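Local coordinates for SJCHGC06286 protein (Schistosoma japonicum, PDB 3QBR) that probably binds BH domains and, as a Bcl-2 family member, probably takes part in regulating apoptosis, at residues His26-Ala31 with His63-Leu68; Asp71-Phe76 with Phe128-Val133. All coordinates share one frame; numbering follows the deposited sequence.

Contact 1 (His26-Ala31 with His63-Leu68); sequences HSFLLA and HSLLQL
Phe28 and Leu65 meet where the two helix segments of this contact in the Bcl-2 fold come nearest by CA. Phe28 lies on helix 17-31. Leu65 lies on helix 58-79. In both residues the bond from CA to CB is directed toward the other segment, and their CA atoms are 7.6 Å apart. The two side chains are set roughly perpendicular. Phe28 CG is anti to its backbone N (chi1 158°), and this carries the ring out into the space between the helices. The ring then touches with one ortho carbon: CD1 of Phe28 is 4.1 Å from CB of Leu65. Leu65 thus meets the ring with the root of its side chain, and the Leu65 side chain also touches Phe126 of helix 119-137. The same Phe28 ring also touches Ile62 and Val69, about one turn before and one turn after Leu65. It therefore packs along one face of helix 58-79.

A second, more open patch lies beside the ring. Here Leu66 meets Ala31. The bond from CA to CB of Leu66 does not point straight at the other helix, but its methyl groups come closer. CG is anti to the carbonyl carbon (chi1 -73°), and the forked end reaches the last residue of the 26-31 segment. Leu66 also touches Ser32 in the following loop. The contact is apolar packing, and the two segments bury 197 Å² together. The CB of Ala31 is 4.5 Å from CD1 of Leu66. The other methyl makes the nearer approach, with Leu66 CD2 3.6 Å from the carbonyl O of Ala31.

Contact 2 (Asp71-Phe76 with Phe128-Val133); sequences DFNQRF and FLRILV
Asn73 has its CG anti to the carbonyl carbon (chi1 -80°), which holds its amide out over the gap to Arg130. Arg130 runs extended through its first two torsions and then bends at chi3 (91°). The bend turns the guanidinium to the amide. One side chain lies nearly square across the other, with their flat groups 46° apart. Asn73 ND2 is 3.3 Å from Arg130 NH2, but both are donors and do not bond each other. A water makes the polar link instead. It accepts from NE of Arg130 at 2.9 Å, lying in the guanidinium plane at its edge. It donates to OD1 of Asn73 at 2.7 Å. The water thus joins a donor to an acceptor between segments whose axes come no closer than 11.8 Å.

Next to this polar pair, the terminal methyl of Ile131 meets two side chains of helix 58-79. Its CD1 is 4.0 Å from OD1 of Asn73, and the Asn73 and Ile131 side chains run antiparallel alongside one another. The same CD1 of Ile131 lies 4.5 Å from CE2 of Phe72. Ile131 also touches Ile82 in a loop. A chain of another protein packs on Phe72, Phe76 and Phe128, and an aromatic residue of that chain hydrogen-bonds to Asp71. This is consistent with the hydrophobic ligand-binding groove of Bcl-2 proteins, here bordered by helices 58-79 and 119-137.

How the contacts relate
From the N terminus, helix 17-31 comes first. Contact 1 closes a loop of 31 residues, including helix 35-48, when helix 58-79 packs back on it. Further along that same helix, contact 2 begins. It closes a longer loop of 51 residues, with helices 83-89 and 99-113, on helix 119-137. The contacts follow in series and neither nest nor cross. Their centres lie 11 Å apart. They touch directly: Leu29 CD2 is 3.6 Å from Arg130 CA, and Phe28 CZ is 3.9 Å from Arg130 CD. Helices 17-31, 58-79 and 119-137 are thus joined pairwise into one part of the bundle.

Contact 1 (His26-Ala31 with His63-Leu68)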
ATOM      1  N   HIS A  26       0.443  -7.013   5.503  1.00 44.33           N
ATOM      2  CA  HIS A  26      -0.413  -7.462   6.620  1.00 40.27           C
ATOM      3  C   HIS A  26      -0.151  -6.692   7.937  1.00 41.33           C
ATOM      4  O   HIS A  26      -1.044  -6.028   8.464  1.00 48.54           O
ATOM      5  CB  HIS A  26      -0.320  -8.978   6.818  1.00 39.05           C
ATOM      6  CG  HIS A  26      -0.855  -9.767   5.666  1.00 55.78           C
ATOM      7  ND1 HIS A  26      -2.182  -9.735   5.294  1.00 69.30           N
ATOM      8  CD2 HIS A  26      -0.247 -10.605   4.797  1.00 58.57           C
ATOM      9  CE1 HIS A  26      -2.369 -10.518   4.247  1.00 61.20           C
ATOM     10  NE2 HIS A  26      -1.209 -11.062   3.928  1.00 57.66           N
ATOM     11  N   SER A  27       1.071  -6.735   8.449  1.00 43.82           N
ATOM     12  CA  SER A  27       1.362  -6.052   9.705  1.00 47.44           C
ATOM     13  C   SER A  27       0.998  -4.600   9.617  1.00 41.77           C
ATOM     14  O   SER A  27       0.346  -4.069  10.509  1.00 52.66           O
ATOM     15  CB  SER A  27       2.840  -6.144  10.067  1.00 47.29           C
ATOM     16  OG  SER A  27       3.288  -7.472   9.947  1.00 55.38           O
ATOM     17  N   PHE A  28       1.459  -3.942   8.560  1.00 34.38           N
ATOM     18  CA  PHE A  28       1.242  -2.508   8.422  1.00 40.02           C
ATOM     19  C   PHE A  28      -0.250  -2.189   8.428  1.00 40.97           C
ATOM     20  O   PHE A  28      -0.682  -1.292   9.124  1.00 43.20           O
ATOM     21  CB  PHE A  28       1.932  -1.941   7.173  1.00 37.87           C
ATOM     22  CG  PHE A  28       1.335  -0.641   6.703  1.00 44.16           C
ATOM     23  CD1 PHE A  28       1.563   0.530   7.406  1.00 38.46           C
ATOM     24  CD2 PHE A  28       0.520  -0.598   5.577  1.00 43.94           C
ATOM     25  CE1 PHE A  28       1.003   1.729   6.981  1.00 41.29           C
ATOM     26  CE2 PHE A  28      -0.038   0.589   5.158  1.00 45.29           C
ATOM     27  CZ  PHE A  28       0.206   1.757   5.864  1.00 40.58           C
ATOM     28  N   LEU A  29      -1.037  -2.936   7.671  1.00 39.44           N
ATOM     29  CA  LEU A  29      -2.482  -2.792   7.762  1.00 40.69           C
ATOM     30  C   LEU A  29      -3.063  -3.087   9.175  1.00 48.14           C
ATOM     31  O   LEU A  29      -3.981  -2.403   9.640  1.00 46.22           O
ATOM     32  CB  LEU A  29      -3.177  -3.637   6.695  1.00 36.62           C
ATOM     33  CG  LEU A  29      -2.819  -3.353   5.235  1.00 47.30           C
ATOM     34  CD1 LEU A  29      -3.341  -4.495   4.325  1.00 38.60           C
ATOM     35  CD2 LEU A  29      -3.309  -1.947   4.763  1.00 39.42           C
ATOM     36  N   LEU A  30      -2.544  -4.094   9.868  1.00 42.96           N
ATOM     37  CA  LEU A  30      -3.067  -4.355  11.213  1.00 47.56           C
ATOM     38  C   LEU A  30      -2.715  -3.245  12.203  1.00 51.62           C
ATOM     39  O   LEU A  30      -3.422  -3.039  13.189  1.00 61.12           O
ATOM     40  CB  LEU A  30      -2.589  -5.697  11.756  1.00 44.95           C
ATOM     41  CG  LEU A  30      -3.090  -6.942  11.025  1.00 47.83           C
ATOM     42  CD1 LEU A  30      -2.820  -8.187  11.861  1.00 44.19           C
ATOM     43  CD2 LEU A  30      -4.568  -6.840  10.688  1.00 48.35           C
ATOM     44  N   ALA A  31      -1.632  -2.525  11.938  1.00 42.28           N
ATOM     45  CA  ALA A  31      -1.166  -1.505  12.879  1.00 42.38           C
ATOM     46  C   ALA A  31      -1.638  -0.103  12.542  1.00 45.52           C
ATOM     47  O   ALA A  31      -1.316   0.839  13.245  1.00 48.40           O
ATOM     48  CB  ALA A  31       0.351  -1.523  13.011  1.00 40.77           C
ATOM     49  N   HIS A  63       7.034   1.081  12.117  1.00 42.04           N
ATOM     50  CA  HIS A  63       7.040   2.411  12.733  1.00 45.73           C
ATOM     51  C   HIS A  63       7.328   3.536  11.716  1.00 52.09           C
ATOM     52  O   HIS A  63       6.594   4.535  11.640  1.00 51.38           O
ATOM     53  CB  HIS A  63       8.039   2.486  13.894  1.00 41.69           C
ATOM     54  CG  HIS A  63       7.617   1.720  15.109  1.00 75.48           C
ATOM     55  ND1 HIS A  63       6.295   1.563  15.479  1.00 84.30           N
ATOM     56  CD2 HIS A  63       8.345   1.073  16.058  1.00 91.03           C
ATOM     57  CE1 HIS A  63       6.226   0.845  16.586  1.00 88.22           C
ATOM     58  NE2 HIS A  63       7.458   0.538  16.959  1.00 95.32           N
ATOM     59  N   SER A  64       8.394   3.364  10.939  1.00 45.21           N
ATOM     60  CA  SER A  64       8.728   4.305   9.890  1.00 45.90           C
ATOM     61  C   SER A  64       7.544   4.489   8.981  1.00 49.73           C
ATOM     62  O   SER A  64       7.184   5.614   8.654  1.00 58.50           O
ATOM     63  CB  SER A  64       9.926   3.823   9.070  1.00 48.75           C
ATOM     64  OG  SER A  64      11.118   3.979   9.808  1.00 51.99           O
ATOM     65  N   LEU A  65       6.936   3.388   8.563  1.00 48.37           N
ATOM     66  CA  LEU A  65       5.834   3.484   7.609  1.00 50.56           C
ATOM     67  C   LEU A  65       4.639   4.241   8.176  1.00 46.21           C
ATOM     68  O   LEU A  65       3.917   4.909   7.439  1.00 55.69           O
ATOM     69  CB  LEU A  65       5.390   2.105   7.162  1.00 39.25           C
ATOM     70  CG  LEU A  65       6.135   1.549   5.982  1.00 38.08           C
ATOM     71  CD1 LEU A  65       5.630   0.147   5.779  1.00 43.35           C
ATOM     72  CD2 LEU A  65       5.870   2.435   4.748  1.00 37.91           C
ATOM     73  N   LEU A  66       4.419   4.111   9.482  1.00 42.03           N
ATOM     74  CA  LEU A  66       3.299   4.790  10.120  1.00 48.42           C
ATOM     75  C   LEU A  66       3.596   6.275  10.105  1.00 51.12           C
ATOM     76  O   LEU A  66       2.739   7.093   9.769  1.00 53.06           O
ATOM     77  CB  LEU A  66       3.029   4.288  11.557  1.00 33.31           C
ATOM     78  CG  LEU A  66       2.385   2.897  11.705  1.00 44.31           C
ATOM     79  CD1 LEU A  66       2.556   2.377  13.110  1.00 51.41           C
ATOM     80  CD2 LEU A  66       0.933   2.873  11.339  1.00 40.66           C
ATOM     81  N   GLN A  67       4.820   6.629  10.456  1.00 45.19           N
ATOM     82  CA  GLN A  67       5.183   8.028  10.393  1.00 44.98           C
ATOM     83  C   GLN A  67       5.013   8.581   8.967  1.00 42.62           C
ATOM     84  O   GLN A  67       4.386   9.614   8.776  1.00 47.19           O
ATOM     85  CB  GLN A  67       6.594   8.226  10.901  1.00 37.77           C
ATOM     86  CG  GLN A  67       7.068   9.671  10.809  1.00 44.66           C
ATOM     87  CD  GLN A  67       8.573   9.747  10.877  1.00 52.94           C
ATOM     88  OE1 GLN A  67       9.160   9.487  11.924  1.00 53.48           O
ATOM     89  NE2 GLN A  67       9.215  10.057   9.742  1.00 55.38           N
ATOM     90  N   LEU A  68       5.520   7.848   7.981  1.00 46.11           N
ATOM     91  CA  LEU A  68       5.581   8.292   6.592  1.00 49.76           C
ATOM     92  C   LEU A  68       4.237   8.238   5.862  1.00 54.67           C
ATOM     93  O   LEU A  68       3.984   9.056   4.986  1.00 58.10           O
ATOM     94  CB  LEU A  68       6.623   7.468   5.817  1.00 46.18           C
ATOM     95  CG  LEU A  68       8.107   7.626   6.176  1.00 50.56           C
ATOM     96  CD1 LEU A  68       8.943   6.528   5.517  1.00 45.44           C
ATOM     97  CD2 LEU A  68       8.646   8.984   5.785  1.00 48.00           C
TER

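Contact 2 (Asp71-Phe76 with Phe128-Val133)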
ATOM      1  N   ASP A  71       2.607  11.263   7.055  1.00 48.29           N
ATOM      2  CA  ASP A  71       2.999  12.387   6.215  1.00 50.11           C
ATOM      3  C   ASP A  71       2.109  12.393   4.999  1.00 56.26           C
ATOM      4  O   ASP A  71       1.557  13.432   4.633  1.00 59.91           O
ATOM      5  CB  ASP A  71       4.457  12.270   5.769  1.00 61.57           C
ATOM      6  CG  ASP A  71       5.454  12.530   6.902  1.00 74.66           C
ATOM      7  OD1 ASP A  71       5.120  13.258   7.868  1.00 76.36           O
ATOM      8  OD2 ASP A  71       6.590  12.010   6.807  1.00 79.06           O
ATOM      9  N   PHE A  72       1.953  11.224   4.383  1.00 50.65           N
ATOM     10  CA  PHE A  72       1.162  11.112   3.163  1.00 53.05           C
ATOM     11  C   PHE A  72      -0.300  11.481   3.383  1.00 53.34           C
ATOM     12  O   PHE A  72      -0.877  12.208   2.587  1.00 53.18           O
ATOM     13  CB  PHE A  72       1.274   9.702   2.559  1.00 53.53           C
ATOM     14  CG  PHE A  72       0.423   9.485   1.345  1.00 47.39           C
ATOM     15  CD1 PHE A  72       0.998   9.405   0.092  1.00 52.97           C
ATOM     16  CD2 PHE A  72      -0.941   9.327   1.457  1.00 54.90           C
ATOM     17  CE1 PHE A  72       0.228   9.193  -1.043  1.00 54.91           C
ATOM     18  CE2 PHE A  72      -1.736   9.105   0.316  1.00 54.71           C
ATOM     19  CZ  PHE A  72      -1.145   9.033  -0.931  1.00 56.15           C
ATOM     20  N   ASN A  73      -0.910  10.969   4.452  1.00 48.65           N
ATOM     21  CA  ASN A  73      -2.344  11.168   4.649  1.00 48.20           C
ATOM     22  C   ASN A  73      -2.636  12.638   4.842  1.00 46.91           C
ATOM     23  O   ASN A  73      -3.482  13.223   4.176  1.00 57.02           O
ATOM     24  CB  ASN A  73      -2.854  10.371   5.858  1.00 49.11           C
ATOM     25  CG  ASN A  73      -3.088   8.902   5.536  1.00 54.93           C
ATOM     26  OD1 ASN A  73      -3.208   8.513   4.379  1.00 54.68           O
ATOM     27  ND2 ASN A  73      -3.143   8.078   6.571  1.00 62.46           N
ATOM     28  N   GLN A  74      -1.905  13.226   5.763  1.00 49.79           N
ATOM     29  CA  GLN A  74      -2.042  14.634   6.084  1.00 56.57           C
ATOM     30  C   GLN A  74      -1.991  15.549   4.822  1.00 57.78           C
ATOM     31  O   GLN A  74      -2.762  16.503   4.716  1.00 59.34           O
ATOM     32  CB  GLN A  74      -1.029  14.993   7.185  1.00 54.10           C
ATOM     33  CG  GLN A  74      -0.766  16.440   7.376  1.00 65.63           C
ATOM     34  CD  GLN A  74       0.192  16.978   6.339  1.00 73.33           C
ATOM     35  OE1 GLN A  74       1.260  16.396   6.083  1.00 66.84           O
ATOM     36  NE2 GLN A  74      -0.182  18.103   5.730  1.00 76.59           N
ATOM     37  N   ARG A  75      -1.144  15.220   3.848  1.00 53.39           N
ATOM     38  CA  ARG A  75      -1.101  15.953   2.569  1.00 63.32           C
ATOM     39  C   ARG A  75      -2.244  15.628   1.598  1.00 70.61           C
ATOM     40  O   ARG A  75      -2.679  16.490   0.850  1.00 81.58           O
ATOM     41  CB  ARG A  75       0.250  15.755   1.847  1.00 55.43           C
ATOM     42  CG  ARG A  75       1.427  16.293   2.631  1.00 66.87           C
ATOM     43  CD  ARG A  75       2.785  15.780   2.137  1.00 85.09           C
ATOM     44  NE  ARG A  75       3.788  15.837   3.208  1.00 95.50           N
ATOM     45  CZ  ARG A  75       5.096  16.017   3.030  1.00 92.14           C
ATOM     46  NH1 ARG A  75       5.589  16.184   1.814  1.00 92.53           N
ATOM     47  NH2 ARG A  75       5.912  16.049   4.078  1.00 87.28           N
ATOM     48  N   PHE A  76      -2.715  14.389   1.597  1.00 66.51           N
ATOM     49  CA  PHE A  76      -3.648  13.926   0.576  1.00 72.14           C
ATOM     50  C   PHE A  76      -5.078  14.347   0.891  1.00 76.38           C
ATOM     51  O   PHE A  76      -5.917  14.473  -0.004  1.00 75.34           O
ATOM     52  CB  PHE A  76      -3.532  12.406   0.444  1.00 73.90           C
ATOM     53  CG  PHE A  76      -4.678  11.747  -0.279  1.00 70.50           C
ATOM     54  CD1 PHE A  76      -4.473  11.117  -1.499  1.00 67.89           C
ATOM     55  CD2 PHE A  76      -5.950  11.727   0.270  1.00 64.39           C
ATOM     56  CE1 PHE A  76      -5.519  10.485  -2.166  1.00 56.77           C
ATOM     57  CE2 PHE A  76      -7.001  11.104  -0.393  1.00 65.45           C
ATOM     58  CZ  PHE A  76      -6.783  10.479  -1.603  1.00 62.15           C
ATOM     59  N   PHE A 128      -1.920   4.181  -0.036  1.00 48.03           N
ATOM     60  CA  PHE A 128      -3.038   3.977  -0.937  1.00 56.34           C
ATOM     61  C   PHE A 128      -3.688   2.619  -0.776  1.00 51.57           C
ATOM     62  O   PHE A 128      -4.916   2.512  -0.758  1.00 54.21           O
ATOM     63  CB  PHE A 128      -2.582   4.114  -2.380  1.00 54.89           C
ATOM     64  CG  PHE A 128      -3.706   4.117  -3.383  1.00 44.72           C
ATOM     65  CD1 PHE A 128      -4.696   5.082  -3.335  1.00 46.81           C
ATOM     66  CD2 PHE A 128      -3.731   3.196  -4.408  1.00 49.78           C
ATOM     67  CE1 PHE A 128      -5.718   5.097  -4.288  1.00 44.94           C
ATOM     68  CE2 PHE A 128      -4.740   3.217  -5.373  1.00 53.47           C
ATOM     69  CZ  PHE A 128      -5.733   4.161  -5.304  1.00 46.95           C
ATOM     70  N   LEU A 129      -2.868   1.575  -0.720  1.00 45.47           N
ATOM     71  CA  LEU A 129      -3.365   0.213  -0.463  1.00 49.84           C
ATOM     72  C   LEU A 129      -4.203   0.175   0.830  1.00 47.71           C
ATOM     73  O   LEU A 129      -5.277  -0.417   0.866  1.00 49.71           O
ATOM     74  CB  LEU A 129      -2.196  -0.765  -0.389  1.00 45.93           C
ATOM     75  CG  LEU A 129      -2.429  -2.212   0.047  1.00 47.73           C
ATOM     76  CD1 LEU A 129      -3.166  -3.060  -1.021  1.00 35.37           C
ATOM     77  CD2 LEU A 129      -1.067  -2.822   0.409  1.00 45.21           C
ATOM     78  N   ARG A 130      -3.727   0.860   1.867  1.00 42.79           N
ATOM     79  CA  ARG A 130      -4.480   1.018   3.118  1.00 44.65           C
ATOM     80  C   ARG A 130      -5.867   1.601   2.890  1.00 43.63           C
ATOM     81  O   ARG A 130      -6.866   1.126   3.440  1.00 43.09           O
ATOM     82  CB  ARG A 130      -3.732   1.945   4.068  1.00 39.28           C
ATOM     83  CG  ARG A 130      -4.292   1.947   5.448  1.00 39.83           C
ATOM     84  CD  ARG A 130      -3.533   2.897   6.371  1.00 40.61           C
ATOM     85  NE  ARG A 130      -4.199   4.185   6.302  1.00 60.01           N
ATOM     86  CZ  ARG A 130      -4.973   4.679   7.255  1.00 58.88           C
ATOM     87  NH1 ARG A 130      -5.142   4.016   8.390  1.00 50.75           N
ATOM     88  NH2 ARG A 130      -5.559   5.853   7.081  1.00 66.04           N
ATOM     89  N   ILE A 131      -5.904   2.650   2.078  1.00 47.16           N
ATOM     90  CA  ILE A 131      -7.113   3.412   1.827  1.00 48.79           C
ATOM     91  C   ILE A 131      -8.119   2.534   1.099  1.00 47.87           C
ATOM     92  O   ILE A 131      -9.289   2.492   1.460  1.00 54.59           O
ATOM     93  CB  ILE A 131      -6.769   4.707   1.043  1.00 57.30           C
ATOM     94  CG1 ILE A 131      -6.369   5.803   2.027  1.00 55.04           C
ATOM     95  CG2 ILE A 131      -7.920   5.147   0.150  1.00 47.68           C
ATOM     96  CD1 ILE A 131      -5.431   6.840   1.442  1.00 54.01           C
ATOM     97  N   LEU A 132      -7.644   1.804   0.101  1.00 49.48           N
ATOM     98  CA  LEU A 132      -8.478   0.851  -0.617  1.00 47.06           C
ATOM     99  C   LEU A 132      -9.015  -0.227   0.302  1.00 52.83           C
ATOM    100  O   LEU A 132     -10.212  -0.528   0.274  1.00 53.00           O
ATOM    101  CB  LEU A 132      -7.684   0.189  -1.746  1.00 48.39           C
ATOM    102  CG  LEU A 132      -7.229   1.131  -2.871  1.00 57.35           C
ATOM    103  CD1 LEU A 132      -6.660   0.387  -4.060  1.00 61.48           C
ATOM    104  CD2 LEU A 132      -8.401   1.969  -3.328  1.00 52.91           C
ATOM    105  N   VAL A 133      -8.115  -0.821   1.095  1.00 52.61           N
ATOM    106  CA  VAL A 133      -8.448  -1.931   1.986  1.00 50.12           C
ATOM    107  C   VAL A 133      -9.503  -1.501   3.018  1.00 55.27           C
ATOM    108  O   VAL A 133     -10.519  -2.173   3.213  1.00 52.62           O
ATOM    109  CB  VAL A 133      -7.176  -2.527   2.672  1.00 40.50           C
ATOM    110  CG1 VAL A 133      -7.539  -3.300   4.005  1.00 27.79           C
ATOM    111  CG2 VAL A 133      -6.392  -3.400   1.671  1.00 30.38           C
TER
HETATM  112  O   HOH W   1      -3.335   5.809   4.075  1.00 45.09           O